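PDB 6MZO: inactive Zymogen C11 Protease from Parabacteroides distasonis, which probably cleaves peptide bonds as a clostripain-like cysteine protease once activated, and is captured here as the inactive zymogen. Local coordinates for residues V15-A20 and L50-D55; G110-S115 and F157-A162; D145-L150 and A171-G176; C167-Y172 and L331-P336; I182-E187 and A224-V229. All coordinates share one frame; numbering follows the deposited sequence.

Contact 1: residues V15-A20 and L50-D55; sequences VLIYFA and LLIYTD
With CG anti to the backbone N in both Y18 and Y53 (chi1 -174° and 172°), two tyrosines that the strand register puts on one face of the sheet lay their rings side by side, pointing the same way. The two form an offset stack, ring centroids 4.5 Å apart and planes turned by only 10°. CD2 of Y53 lies over one face of the Y18 ring, toward its rim, 3.3 Å from Y18 CE2. Both hydroxyls are anchored outside the pair, Y53 OH on OE1 of Q85 and Y18 OH on the carbonyl of S87. On the other side of the sheet, CD1 of L50 fits against V15 and I17, CD1 of I52 rests 3.9 Å from I17 CB, and CG2 of I52 meets the edge of the F19 ring at CE2, 3.8 Å away. Beneath the side chains the strands run parallel: L51 N to V15 O, I17 N to L51 O, Y53 N to I17 O and F19 N to Y53 O are all 2.9 Å hydrogen bonds. A water then continues the ladder, donating to F19 O at 2.7 Å and accepting from D55 N at 2.8 Å. Helix 26-43 packs on the I17 and F19 side, helix 90-103 on the tyrosine side. It is the strand pairing of a beta-alpha-beta unit in an alpha/beta sandwich, consistent with the caspase-like fold of clan CD peptidases.

Contact 2: residues G110-S115 and F157-A162; sequences GLVLWS and FILFDA
Strands 109-115 and 155-162 are parallel neighbours inside the main sheet, where G110 meets F157 at one end and W114 meets D161 at the other. The F157 side chain stands between its backbone N and carbonyl carbon (chi1 66°), which folds the ring over G110: the glycine CA makes a CH-pi contact 4.1 Å from the ring centroid. Any CB on G110 would run into F157 CE2. Five backbone bonds follow, among them L159 N to L111 O at 2.8 Å and S115 N to D161 O at 3.0 Å. V112 CG1 and L159 CD2 pack side by side on the F157 face, while L113 CD1 touches F160 CE1 at 3.8 Å on the other. Near the strand ends the D161 carboxylate crosses the indole obliquely, planes 69° apart, with OD2 3.2 Å from W114 CD1. Its oxygens are well engaged: OD2 with Y195 OH and F193 N, OD1 with NE2 of H116, whose ring stacks on W114. W114 NE1 bonds to N191 O. The carboxylate thus holds H116, directly after strand 109-115, and with the indole ties in the 191-195 region; in clan CD peptidases the loops after two such adjacent parallel strands carry the His-Cys dyad.

Contact 3: residues D145-L150 and A171-G176; sequences DLASAL and AYAFRG
Two short helices, 143-150 and 168-173, lie in the helical layer on one face of the alpha/beta sandwich, and F174, at the end of the second, reaches across to A147 of the first. F174 follows directly on the last helical turn, and its CG sits anti to its own carbonyl carbon (chi1 -68°), which directs the ring at the neighbouring helix. The CB of A147 lies over one face of that ring in a CH-pi contact, 4.0 Å from the centroid and displaced toward the rim. L146 comes to the edge, CG 3.7 Å from F174 CZ, its chain crossing the phenylalanine at about a right angle, while L150 CD1 touches F174 CE2 at 4.0 Å. The two alanines keep the helices close: A147 CB is 4.0 Å from A173 CB and 3.7 Å from A173 O. F174 also meets the F160 ring edge-to-face, which ties the helix pair to the sheet below. An alanine in place of F174 would probably open a gap between L146, L150 and F160 and leave the A147 methyl without the ring face it packs on. Just past the interface the helix end is clamped by R175, whose guanidinium lies flat over the Y172 ring and forms salt bridges to D236 and E351. R175 N, at 3.2 Å, and R175 NH1, at 2.8 Å, grip Y172 O from opposite faces of its carbonyl plane.

Contact 4: residues C167-Y172 and L331-P336; sequences CAEVAY and LSIYVP
Y334 N donates to E169 OE2 at 2.9 Å and 169°, meeting the carboxylate on its syn side and 17° out of its plane. The glutamate gets there by bending at chi2 (86°), which swings its head from the first turn of helix 168-173 onto strand 332-334. OE2 is also bonded to Y347 OH, whereas OE1 is buried with no partner in the model. A second bond, A168 N to S332 O at 3.1 Å, points almost straight down the carbonyl and uses an N-H that the first turn of a helix leaves without an intrahelical mate. C167 sits at the N-cap, its SG accepting from V170 N at 3.5 Å, and a single bridge joins it to S332. Hydroxyl OG of S332 is taken up elsewhere, by the carbonyl of P185. Outward from the polar pairs, I333 crosses E169 at about a right angle, CD1 3.3 Å from OE2, and presses tightly on A168 CB at 3.5 Å. L331 CD2 closes the other flank, 3.6 Å from C167 N. W352 covers A168 and I333 from helix 351-357. An alanine in place of E169 would probably leave Y334 N and Y347 OH without their shared acceptor and uncover the I333 methyl. With OE2 accepting two hydrogen bonds and OE1 beside apolar carbon, the carboxylate probably feels opposing pulls: the helix start and the two donors would favour its charge, the burial of OE1 without a partner would tend to raise its pKa.

Contact 5: residues I182-E187 and A224-V229; sequences IGSPTE and AGTISV
T226 OG1 sits between two hydroxyls at 2.7 Å each, S184 OG and T186 OG1, a three-hydroxyl cluster where strand 178-183 runs out beside its antiparallel neighbour 226-231 in the main sheet. The threonine side chain holds OG1 between its own backbone N and carbonyl carbon (chi1 65°), aimed at the turn. P185 bridges the two hydroxyl residues, with CD 3.3 Å from T226 OG1. What places S184 OG is an ST turn: it accepts from T186 N at 2.9 Å, folding the chain so that both hydroxyls converge. A water joins the segments farther along, donating to E187 O and accepting from T226 N. Behind the cluster lies an antiparallel hydrogen-bonded pair, G183 with S228, closed by G183 N to S228 O at 3.1 Å and S228 N to G183 O at 2.9 Å; I182 and V229 follow as a non-hydrogen-bonded pair. S228 OG is hydrogen-bonded to G330 O and S166 OG. Helix 209-220 backs I182, I227 and V229. I227, its CG1 anti to the backbone N, curls CD1 in to 3.2 Å from G183 O.

Contacts 1, 2 and 5 step across one mixed sheet: Y18 N bonds to V112 O between contacts 1 and 2, and F160 N to I182 O between contacts 2 and 5, both at 2.9 Å. Their centres lie 10 and 12 Å apart. Contact 3 packs on contact 2, with L150 CD1 3.8 Å from L111 CD2, and shares helix 168-173 with contact 4, whose centre is 13 Å away. Contact 4 sits about 26 Å from contact 1, centre to centre, on the opposite side of the chain's middle. If this zymogen follows other clan CD peptidases, its active site probably lies beyond the C-terminal ends of the contact 2 strands.

Contact 1: residues V15-A20 and L50-D55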
# COMPACT_ATOMS: atom_id res chain seq x y z
N VAL A 15 -4.71 15.42 5.91
CA VAL A 15 -4.28 14.32 5.00
C VAL A 15 -3.50 14.89 3.80
O VAL A 15 -3.89 15.88 3.17
CB VAL A 15 -5.53 13.57 4.49
CG1 VAL A 15 -5.12 12.48 3.44
CG2 VAL A 15 -6.30 12.88 5.65
N LEU A 16 -2.37 14.25 3.51
CA LEU A 16 -1.54 14.51 2.34
C LEU A 16 -1.73 13.34 1.37
O LEU A 16 -1.58 12.18 1.77
CB LEU A 16 -0.04 14.63 2.73
CG LEU A 16 0.90 14.56 1.49
CD1 LEU A 16 0.68 15.84 0.66
CD2 LEU A 16 2.35 14.46 2.05
N ILE A 17 -2.12 13.70 0.14
CA ILE A 17 -2.15 12.70 -0.96
C ILE A 17 -0.99 13.07 -1.88
O ILE A 17 -0.95 14.16 -2.48
CB ILE A 17 -3.52 12.72 -1.69
CG1 ILE A 17 -4.70 12.57 -0.70
CG2 ILE A 17 -3.44 11.62 -2.84
CD1 ILE A 17 -6.10 12.40 -1.44
N TYR A 18 -0.05 12.12 -2.00
CA TYR A 18 1.21 12.36 -2.68
C TYR A 18 1.30 11.48 -3.92
O TYR A 18 1.29 10.24 -3.80
CB TYR A 18 2.37 12.01 -1.73
CG TYR A 18 3.75 12.32 -2.20
CD1 TYR A 18 4.42 11.45 -3.04
CD2 TYR A 18 4.39 13.46 -1.76
CE1 TYR A 18 5.74 11.71 -3.49
CE2 TYR A 18 5.68 13.74 -2.16
CZ TYR A 18 6.36 12.85 -3.05
OH TYR A 18 7.66 13.13 -3.42
N PHE A 19 1.25 12.14 -5.09
CA PHE A 19 1.31 11.42 -6.36
C PHE A 19 2.71 11.42 -6.89
O PHE A 19 3.18 12.45 -7.40
CB PHE A 19 0.36 12.06 -7.39
CG PHE A 19 -1.11 11.91 -7.08
CD1 PHE A 19 -1.78 10.80 -7.54
CD2 PHE A 19 -1.85 12.88 -6.35
CE1 PHE A 19 -3.10 10.63 -7.28
CE2 PHE A 19 -3.18 12.72 -6.08
CZ PHE A 19 -3.85 11.57 -6.54
N ALA A 20 3.36 10.27 -6.84
CA ALA A 20 4.65 10.17 -7.46
C ALA A 20 4.32 9.81 -8.91
O ALA A 20 4.05 8.65 -9.21
CB ALA A 20 5.48 9.11 -6.79
N LEU A 50 -6.99 19.13 3.46
CA LEU A 50 -6.60 18.16 2.42
C LEU A 50 -5.49 18.84 1.58
O LEU A 50 -5.76 19.87 0.95
CB LEU A 50 -7.76 17.81 1.54
CG LEU A 50 -7.40 16.77 0.44
CD1 LEU A 50 -6.87 15.37 0.95
CD2 LEU A 50 -8.62 16.64 -0.42
N LEU A 51 -4.30 18.23 1.55
CA LEU A 51 -3.16 18.72 0.80
C LEU A 51 -2.80 17.67 -0.24
O LEU A 51 -2.88 16.46 0.02
CB LEU A 51 -1.98 18.93 1.73
CG LEU A 51 -1.97 20.24 2.58
CD1 LEU A 51 -1.69 21.39 1.59
CD2 LEU A 51 -3.22 20.49 3.37
N ILE A 52 -2.45 18.14 -1.45
CA ILE A 52 -2.06 17.25 -2.58
C ILE A 52 -0.71 17.65 -3.10
O ILE A 52 -0.43 18.87 -3.24
CB ILE A 52 -3.03 17.39 -3.78
CG1 ILE A 52 -4.48 17.45 -3.33
CG2 ILE A 52 -2.82 16.29 -4.83
CD1 ILE A 52 -5.04 16.12 -2.74
N TYR A 53 0.12 16.67 -3.42
CA TYR A 53 1.40 16.94 -4.09
C TYR A 53 1.33 16.21 -5.40
O TYR A 53 0.97 14.98 -5.43
CB TYR A 53 2.58 16.42 -3.28
CG TYR A 53 3.90 16.51 -4.00
CD1 TYR A 53 4.69 17.66 -3.91
CD2 TYR A 53 4.39 15.41 -4.73
CE1 TYR A 53 5.92 17.74 -4.57
CE2 TYR A 53 5.59 15.49 -5.42
CZ TYR A 53 6.35 16.65 -5.31
OH TYR A 53 7.56 16.66 -5.95
N THR A 54 1.63 16.92 -6.47
CA THR A 54 1.75 16.25 -7.76
C THR A 54 3.05 16.58 -8.44
O THR A 54 3.65 17.67 -8.21
CB THR A 54 0.62 16.62 -8.73
OG1 THR A 54 0.71 18.02 -9.04
CG2 THR A 54 -0.79 16.32 -8.16
N ASP A 55 3.47 15.69 -9.35
CA ASP A 55 4.65 15.92 -10.20
C ASP A 55 4.35 15.40 -11.61
O ASP A 55 4.95 14.45 -12.09
CB ASP A 55 5.87 15.23 -9.59
CG ASP A 55 7.14 15.37 -10.44
OD1 ASP A 55 7.36 16.41 -11.09
OD2 ASP A 55 7.92 14.41 -10.42
O HOH W 1 2.33 13.17 -9.91

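Contact 2: residues G110-S115 and F157-A162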
# COMPACT_ATOMS: atom_id res chain seq x y z
N GLY A 110 -3.03 11.79 8.08
CA GLY A 110 -3.07 10.56 7.26
C GLY A 110 -2.27 10.77 5.99
O GLY A 110 -2.08 11.91 5.53
N LEU A 111 -1.84 9.64 5.38
CA LEU A 111 -0.98 9.72 4.23
C LEU A 111 -1.53 8.77 3.14
O LEU A 111 -1.80 7.63 3.50
CB LEU A 111 0.49 9.32 4.62
CG LEU A 111 1.43 9.44 3.42
CD1 LEU A 111 1.67 10.85 2.84
CD2 LEU A 111 2.79 8.83 3.95
N VAL A 112 -1.72 9.30 1.93
CA VAL A 112 -2.08 8.46 0.73
C VAL A 112 -0.87 8.57 -0.19
O VAL A 112 -0.44 9.69 -0.53
CB VAL A 112 -3.26 8.99 0.01
CG1 VAL A 112 -3.55 8.15 -1.23
CG2 VAL A 112 -4.48 9.02 0.99
N LEU A 113 -0.29 7.42 -0.55
CA LEU A 113 0.91 7.42 -1.45
C LEU A 113 0.48 6.74 -2.68
O LEU A 113 0.01 5.57 -2.63
CB LEU A 113 2.06 6.67 -0.83
CG LEU A 113 2.63 7.24 0.44
CD1 LEU A 113 3.83 6.32 0.89
CD2 LEU A 113 3.03 8.65 0.16
N TRP A 114 0.49 7.44 -3.78
CA TRP A 114 0.05 6.89 -5.03
C TRP A 114 1.27 6.63 -5.90
O TRP A 114 2.07 7.57 -6.15
CB TRP A 114 -0.86 7.90 -5.76
CG TRP A 114 -1.54 7.40 -7.01
CD1 TRP A 114 -2.82 6.90 -7.11
CD2 TRP A 114 -1.00 7.38 -8.33
NE1 TRP A 114 -3.08 6.56 -8.40
CE2 TRP A 114 -1.99 6.84 -9.17
CE3 TRP A 114 0.22 7.74 -8.86
CZ2 TRP A 114 -1.78 6.66 -10.52
CZ3 TRP A 114 0.42 7.57 -10.23
CH2 TRP A 114 -0.57 7.04 -11.03
N SER A 115 1.37 5.39 -6.35
CA SER A 115 2.57 5.03 -7.15
C SER A 115 2.21 3.73 -7.81
O SER A 115 2.23 2.71 -7.15
CB SER A 115 3.78 4.85 -6.22
OG SER A 115 4.99 4.59 -6.96
N PHE A 157 -3.37 6.52 9.43
CA PHE A 157 -3.33 5.49 8.40
C PHE A 157 -2.35 5.85 7.30
O PHE A 157 -2.05 7.04 7.08
CB PHE A 157 -4.74 5.28 7.76
CG PHE A 157 -5.25 6.49 6.97
CD1 PHE A 157 -4.96 6.69 5.64
CD2 PHE A 157 -6.05 7.49 7.59
CE1 PHE A 157 -5.40 7.79 4.92
CE2 PHE A 157 -6.49 8.63 6.83
CZ PHE A 157 -6.18 8.78 5.53
N ILE A 158 -1.83 4.79 6.63
CA ILE A 158 -1.20 5.04 5.33
C ILE A 158 -1.99 4.22 4.34
O ILE A 158 -2.21 3.00 4.58
CB ILE A 158 0.31 4.62 5.26
CG1 ILE A 158 1.15 5.44 6.25
CG2 ILE A 158 0.80 4.76 3.81
CD1 ILE A 158 2.62 4.85 6.49
N LEU A 159 -2.46 4.88 3.29
CA LEU A 159 -3.19 4.21 2.19
C LEU A 159 -2.22 4.09 1.03
O LEU A 159 -1.77 5.10 0.49
CB LEU A 159 -4.42 5.05 1.83
CG LEU A 159 -5.41 4.48 0.80
CD1 LEU A 159 -6.64 5.44 0.70
CD2 LEU A 159 -4.86 4.36 -0.58
N PHE A 160 -1.87 2.84 0.70
CA PHE A 160 -0.97 2.63 -0.46
C PHE A 160 -1.79 2.42 -1.70
O PHE A 160 -2.37 1.34 -1.90
CB PHE A 160 -0.08 1.40 -0.20
CG PHE A 160 0.99 1.61 0.83
CD1 PHE A 160 2.09 2.43 0.56
CD2 PHE A 160 0.92 0.95 2.06
CE1 PHE A 160 3.08 2.61 1.49
CE2 PHE A 160 1.97 1.12 3.01
CZ PHE A 160 3.02 1.95 2.69
N ASP A 161 -1.88 3.43 -2.55
CA ASP A 161 -2.57 3.26 -3.82
C ASP A 161 -1.50 2.85 -4.81
O ASP A 161 -0.94 3.66 -5.54
CB ASP A 161 -3.34 4.59 -4.19
CG ASP A 161 -4.28 4.37 -5.37
OD1 ASP A 161 -4.10 3.40 -6.17
OD2 ASP A 161 -5.13 5.21 -5.61
N ALA A 162 -1.22 1.53 -4.79
CA ALA A 162 0.01 0.99 -5.39
C ALA A 162 -0.19 -0.52 -5.48
O ALA A 162 -1.11 -1.05 -4.87
CB ALA A 162 1.25 1.32 -4.51

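Contact 3: residues D145-L150 and A171-G176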
# COMPACT_ATOMS: atom_id res chain seq x y z
N ASP A 145 14.01 2.00 2.55
CA ASP A 145 14.25 3.45 2.57
C ASP A 145 12.97 4.17 2.93
O ASP A 145 12.99 5.12 3.73
CB ASP A 145 14.75 3.95 1.22
CG ASP A 145 16.16 3.52 0.95
OD1 ASP A 145 16.87 3.20 1.93
OD2 ASP A 145 16.54 3.50 -0.24
N LEU A 146 11.85 3.71 2.36
CA LEU A 146 10.59 4.37 2.66
C LEU A 146 10.18 4.25 4.15
O LEU A 146 9.72 5.22 4.75
CB LEU A 146 9.46 3.85 1.75
CG LEU A 146 8.09 4.55 1.83
CD1 LEU A 146 8.20 6.04 1.52
CD2 LEU A 146 7.12 3.90 0.90
N ALA A 147 10.33 3.06 4.73
CA ALA A 147 9.95 2.85 6.10
C ALA A 147 10.89 3.65 6.97
O ALA A 147 10.47 4.22 7.98
CB ALA A 147 10.00 1.35 6.43
N SER A 148 12.18 3.68 6.59
CA SER A 148 13.09 4.45 7.39
C SER A 148 12.70 5.93 7.36
O SER A 148 12.69 6.60 8.40
CB SER A 148 14.55 4.22 6.91
OG SER A 148 15.40 5.04 7.68
N ALA A 149 12.35 6.43 6.19
CA ALA A 149 12.04 7.85 6.02
C ALA A 149 10.79 8.22 6.81
O ALA A 149 10.78 9.29 7.43
CB ALA A 149 11.84 8.17 4.56
N LEU A 150 9.81 7.32 6.85
CA LEU A 150 8.52 7.63 7.51
C LEU A 150 8.54 7.26 8.98
O LEU A 150 7.64 7.64 9.73
CB LEU A 150 7.34 6.92 6.79
CG LEU A 150 7.08 7.34 5.34
CD1 LEU A 150 5.76 6.67 4.78
CD2 LEU A 150 6.99 8.88 5.33
N ALA A 171 3.50 -4.52 5.84
CA ALA A 171 2.74 -4.18 7.05
C ALA A 171 3.70 -4.18 8.28
O ALA A 171 3.57 -3.33 9.24
CB ALA A 171 1.61 -5.19 7.25
N TYR A 172 4.67 -5.10 8.28
CA TYR A 172 5.57 -5.16 9.41
C TYR A 172 6.50 -3.94 9.42
O TYR A 172 6.74 -3.30 10.49
CB TYR A 172 6.41 -6.45 9.37
CG TYR A 172 7.22 -6.70 10.61
CD1 TYR A 172 6.59 -7.02 11.80
CD2 TYR A 172 8.60 -6.75 10.56
CE1 TYR A 172 7.35 -7.34 12.94
CE2 TYR A 172 9.41 -7.04 11.73
CZ TYR A 172 8.71 -7.37 12.89
OH TYR A 172 9.49 -7.66 13.96
N ALA A 173 7.02 -3.60 8.24
CA ALA A 173 8.02 -2.49 8.17
C ALA A 173 7.41 -1.16 8.61
O ALA A 173 8.17 -0.32 9.18
CB ALA A 173 8.56 -2.33 6.75
N PHE A 174 6.13 -0.97 8.32
CA PHE A 174 5.49 0.32 8.64
C PHE A 174 4.72 0.31 9.93
O PHE A 174 3.99 1.28 10.21
CB PHE A 174 4.57 0.79 7.48
CG PHE A 174 5.38 1.17 6.25
CD1 PHE A 174 5.75 0.19 5.30
CD2 PHE A 174 5.82 2.46 6.07
CE1 PHE A 174 6.53 0.51 4.21
CE2 PHE A 174 6.61 2.80 4.99
CZ PHE A 174 6.99 1.81 4.05
N ARG A 175 4.85 -0.75 10.74
CA ARG A 175 3.97 -0.90 11.93
C ARG A 175 4.18 0.22 12.95
O ARG A 175 3.26 0.50 13.71
CB ARG A 175 4.22 -2.26 12.61
CG ARG A 175 5.60 -2.39 13.26
CD ARG A 175 5.79 -3.89 13.61
NE ARG A 175 6.95 -4.11 14.43
CZ ARG A 175 8.22 -4.04 13.99
NH1 ARG A 175 8.43 -3.74 12.73
NH2 ARG A 175 9.27 -4.20 14.80
N GLY A 176 5.37 0.78 12.96
CA GLY A 176 5.69 1.82 13.92
C GLY A 176 5.25 3.22 13.54
O GLY A 176 5.18 4.08 14.47

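Contact 4: residues C167-Y172 and L331-P336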
# COMPACT_ATOMS: atom_id res chain seq x y z
N CYS A 167 1.30 -6.86 2.07
CA CYS A 167 2.06 -8.07 2.33
C CYS A 167 2.64 -7.95 3.70
O CYS A 167 2.71 -6.86 4.25
CB CYS A 167 3.17 -8.27 1.34
SG CYS A 167 4.37 -6.88 1.33
N ALA A 168 2.98 -9.07 4.28
CA ALA A 168 3.46 -9.07 5.64
C ALA A 168 4.64 -8.17 5.77
O ALA A 168 4.82 -7.49 6.80
CB ALA A 168 3.82 -10.45 6.10
N GLU A 169 5.53 -8.24 4.78
CA GLU A 169 6.76 -7.51 4.90
C GLU A 169 6.58 -6.01 5.01
O GLU A 169 7.31 -5.34 5.79
CB GLU A 169 7.67 -7.79 3.70
CG GLU A 169 8.11 -9.28 3.52
CD GLU A 169 7.09 -10.12 2.72
OE1 GLU A 169 5.95 -9.71 2.54
OE2 GLU A 169 7.51 -11.22 2.33
N VAL A 170 5.66 -5.50 4.22
CA VAL A 170 5.31 -4.06 4.29
C VAL A 170 4.54 -3.72 5.53
O VAL A 170 4.80 -2.69 6.24
CB VAL A 170 4.51 -3.63 2.99
CG1 VAL A 170 3.80 -2.26 3.18
CG2 VAL A 170 5.42 -3.71 1.77
N ALA A 171 3.50 -4.52 5.84
CA ALA A 171 2.74 -4.18 7.05
C ALA A 171 3.70 -4.18 8.28
O ALA A 171 3.57 -3.33 9.24
CB ALA A 171 1.61 -5.19 7.25
N TYR A 172 4.67 -5.10 8.28
CA TYR A 172 5.57 -5.16 9.41
C TYR A 172 6.50 -3.94 9.42
O TYR A 172 6.74 -3.30 10.49
CB TYR A 172 6.41 -6.45 9.37
CG TYR A 172 7.22 -6.70 10.61
CD1 TYR A 172 6.59 -7.02 11.80
CD2 TYR A 172 8.60 -6.75 10.56
CE1 TYR A 172 7.35 -7.34 12.94
CE2 TYR A 172 9.41 -7.04 11.73
CZ TYR A 172 8.71 -7.37 12.89
OH TYR A 172 9.49 -7.66 13.96
N LEU A 331 -3.15 -10.95 2.65
CA LEU A 331 -1.72 -10.56 2.64
C LEU A 331 -0.98 -11.45 1.64
O LEU A 331 -1.21 -12.63 1.58
CB LEU A 331 -1.04 -10.73 4.01
CG LEU A 331 -1.45 -9.62 5.03
CD1 LEU A 331 -0.82 -10.00 6.38
CD2 LEU A 331 -0.91 -8.33 4.57
N SER A 332 -0.10 -10.81 0.87
CA SER A 332 0.87 -11.55 0.06
C SER A 332 2.13 -11.76 0.91
O SER A 332 2.34 -11.08 1.96
CB SER A 332 1.22 -10.74 -1.21
OG SER A 332 0.04 -10.64 -2.02
N ILE A 333 3.03 -12.63 0.39
CA ILE A 333 4.26 -12.95 1.06
C ILE A 333 5.28 -13.31 -0.02
O ILE A 333 4.92 -13.93 -1.06
CB ILE A 333 4.10 -14.07 2.08
CG1 ILE A 333 5.25 -14.11 3.05
CG2 ILE A 333 3.96 -15.49 1.37
CD1 ILE A 333 5.25 -12.88 4.09
N TYR A 334 6.55 -12.94 0.21
CA TYR A 334 7.64 -13.50 -0.64
C TYR A 334 7.82 -14.98 -0.35
O TYR A 334 7.86 -15.39 0.82
CB TYR A 334 8.99 -12.76 -0.40
CG TYR A 334 10.13 -13.32 -1.27
CD1 TYR A 334 10.01 -13.26 -2.67
CD2 TYR A 334 11.29 -13.89 -0.70
CE1 TYR A 334 11.00 -13.82 -3.48
CE2 TYR A 334 12.30 -14.40 -1.53
CZ TYR A 334 12.13 -14.35 -2.90
OH TYR A 334 13.12 -14.83 -3.73
N VAL A 335 8.02 -15.79 -1.41
CA VAL A 335 8.30 -17.22 -1.20
C VAL A 335 9.73 -17.47 -1.73
O VAL A 335 9.94 -17.46 -2.94
CB VAL A 335 7.29 -18.09 -1.96
CG1 VAL A 335 7.73 -19.57 -1.90
CG2 VAL A 335 5.87 -17.88 -1.33
N PRO A 336 10.69 -17.76 -0.83
CA PRO A 336 12.03 -18.04 -1.32
C PRO A 336 12.06 -19.27 -2.25
O PRO A 336 11.37 -20.29 -2.04
CB PRO A 336 12.83 -18.35 -0.05
CG PRO A 336 12.15 -17.37 0.99
CD PRO A 336 10.66 -17.52 0.64

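Contact 5: residues I182-E187 and A224-V229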
# COMPACT_ATOMS: atom_id res chain seq x y z
N ILE A 182 -3.58 0.38 4.65
CA ILE A 182 -4.61 0.01 3.69
C ILE A 182 -3.94 -0.25 2.36
O ILE A 182 -3.21 0.57 1.92
CB ILE A 182 -5.64 1.14 3.51
CG1 ILE A 182 -6.23 1.54 4.85
CG2 ILE A 182 -6.77 0.72 2.61
CD1 ILE A 182 -7.06 2.78 4.80
N GLY A 183 -4.23 -1.38 1.71
CA GLY A 183 -3.57 -1.63 0.43
C GLY A 183 -4.15 -2.85 -0.24
O GLY A 183 -5.13 -3.42 0.25
N SER A 184 -3.55 -3.18 -1.37
CA SER A 184 -3.96 -4.40 -2.10
C SER A 184 -2.84 -5.38 -2.10
O SER A 184 -1.67 -5.02 -2.33
CB SER A 184 -4.33 -4.07 -3.55
OG SER A 184 -4.62 -5.26 -4.33
N PRO A 185 -3.15 -6.66 -1.88
CA PRO A 185 -2.12 -7.70 -2.11
C PRO A 185 -1.85 -7.97 -3.54
O PRO A 185 -0.88 -8.69 -3.80
CB PRO A 185 -2.66 -8.94 -1.42
CG PRO A 185 -4.20 -8.71 -1.39
CD PRO A 185 -4.41 -7.20 -1.27
N THR A 186 -2.67 -7.47 -4.44
CA THR A 186 -2.47 -7.73 -5.89
C THR A 186 -2.27 -6.42 -6.61
O THR A 186 -1.81 -5.46 -5.92
CB THR A 186 -3.61 -8.58 -6.53
OG1 THR A 186 -4.88 -7.88 -6.50
CG2 THR A 186 -3.68 -9.86 -5.74
N GLU A 187 -2.54 -6.32 -7.91
CA GLU A 187 -2.36 -5.05 -8.63
C GLU A 187 -3.59 -4.19 -8.47
O GLU A 187 -4.71 -4.68 -8.31
CB GLU A 187 -2.03 -5.30 -10.11
CG GLU A 187 -0.69 -5.93 -10.23
CD GLU A 187 -0.15 -5.99 -11.67
OE1 GLU A 187 -0.71 -5.34 -12.58
OE2 GLU A 187 0.84 -6.69 -11.84
N ALA A 224 -12.66 -6.40 -10.96
CA ALA A 224 -11.68 -7.16 -10.23
C ALA A 224 -10.88 -6.25 -9.30
O ALA A 224 -10.56 -5.12 -9.67
CB ALA A 224 -10.74 -7.87 -11.15
N GLY A 225 -10.64 -6.73 -8.10
CA GLY A 225 -9.84 -5.97 -7.15
C GLY A 225 -9.75 -6.72 -5.83
O GLY A 225 -10.65 -7.49 -5.51
N THR A 226 -8.67 -6.49 -5.10
CA THR A 226 -8.45 -7.09 -3.79
C THR A 226 -8.05 -6.00 -2.86
O THR A 226 -7.26 -5.10 -3.29
CB THR A 226 -7.34 -8.18 -3.80
OG1 THR A 226 -6.06 -7.58 -4.10
CG2 THR A 226 -7.67 -9.33 -4.80
N ILE A 227 -8.53 -6.02 -1.60
CA ILE A 227 -8.19 -4.95 -0.64
C ILE A 227 -8.05 -5.59 0.74
O ILE A 227 -8.64 -6.65 1.03
CB ILE A 227 -9.28 -3.84 -0.65
CG1 ILE A 227 -8.81 -2.57 0.08
CG2 ILE A 227 -10.61 -4.42 -0.18
CD1 ILE A 227 -7.76 -1.93 -0.78
N SER A 228 -7.20 -4.99 1.56
CA SER A 228 -7.11 -5.35 2.98
C SER A 228 -6.63 -4.23 3.82
O SER A 228 -6.05 -3.24 3.31
CB SER A 228 -6.20 -6.55 3.19
OG SER A 228 -4.90 -6.31 2.66
N VAL A 229 -6.97 -4.36 5.09
CA VAL A 229 -6.59 -3.36 6.08
C VAL A 229 -5.89 -4.04 7.25
O VAL A 229 -6.46 -4.98 7.86
CB VAL A 229 -7.83 -2.67 6.66
CG1 VAL A 229 -7.39 -1.62 7.67
CG2 VAL A 229 -8.62 -1.97 5.61
O HOH W 2 -6.79 -4.57 -6.43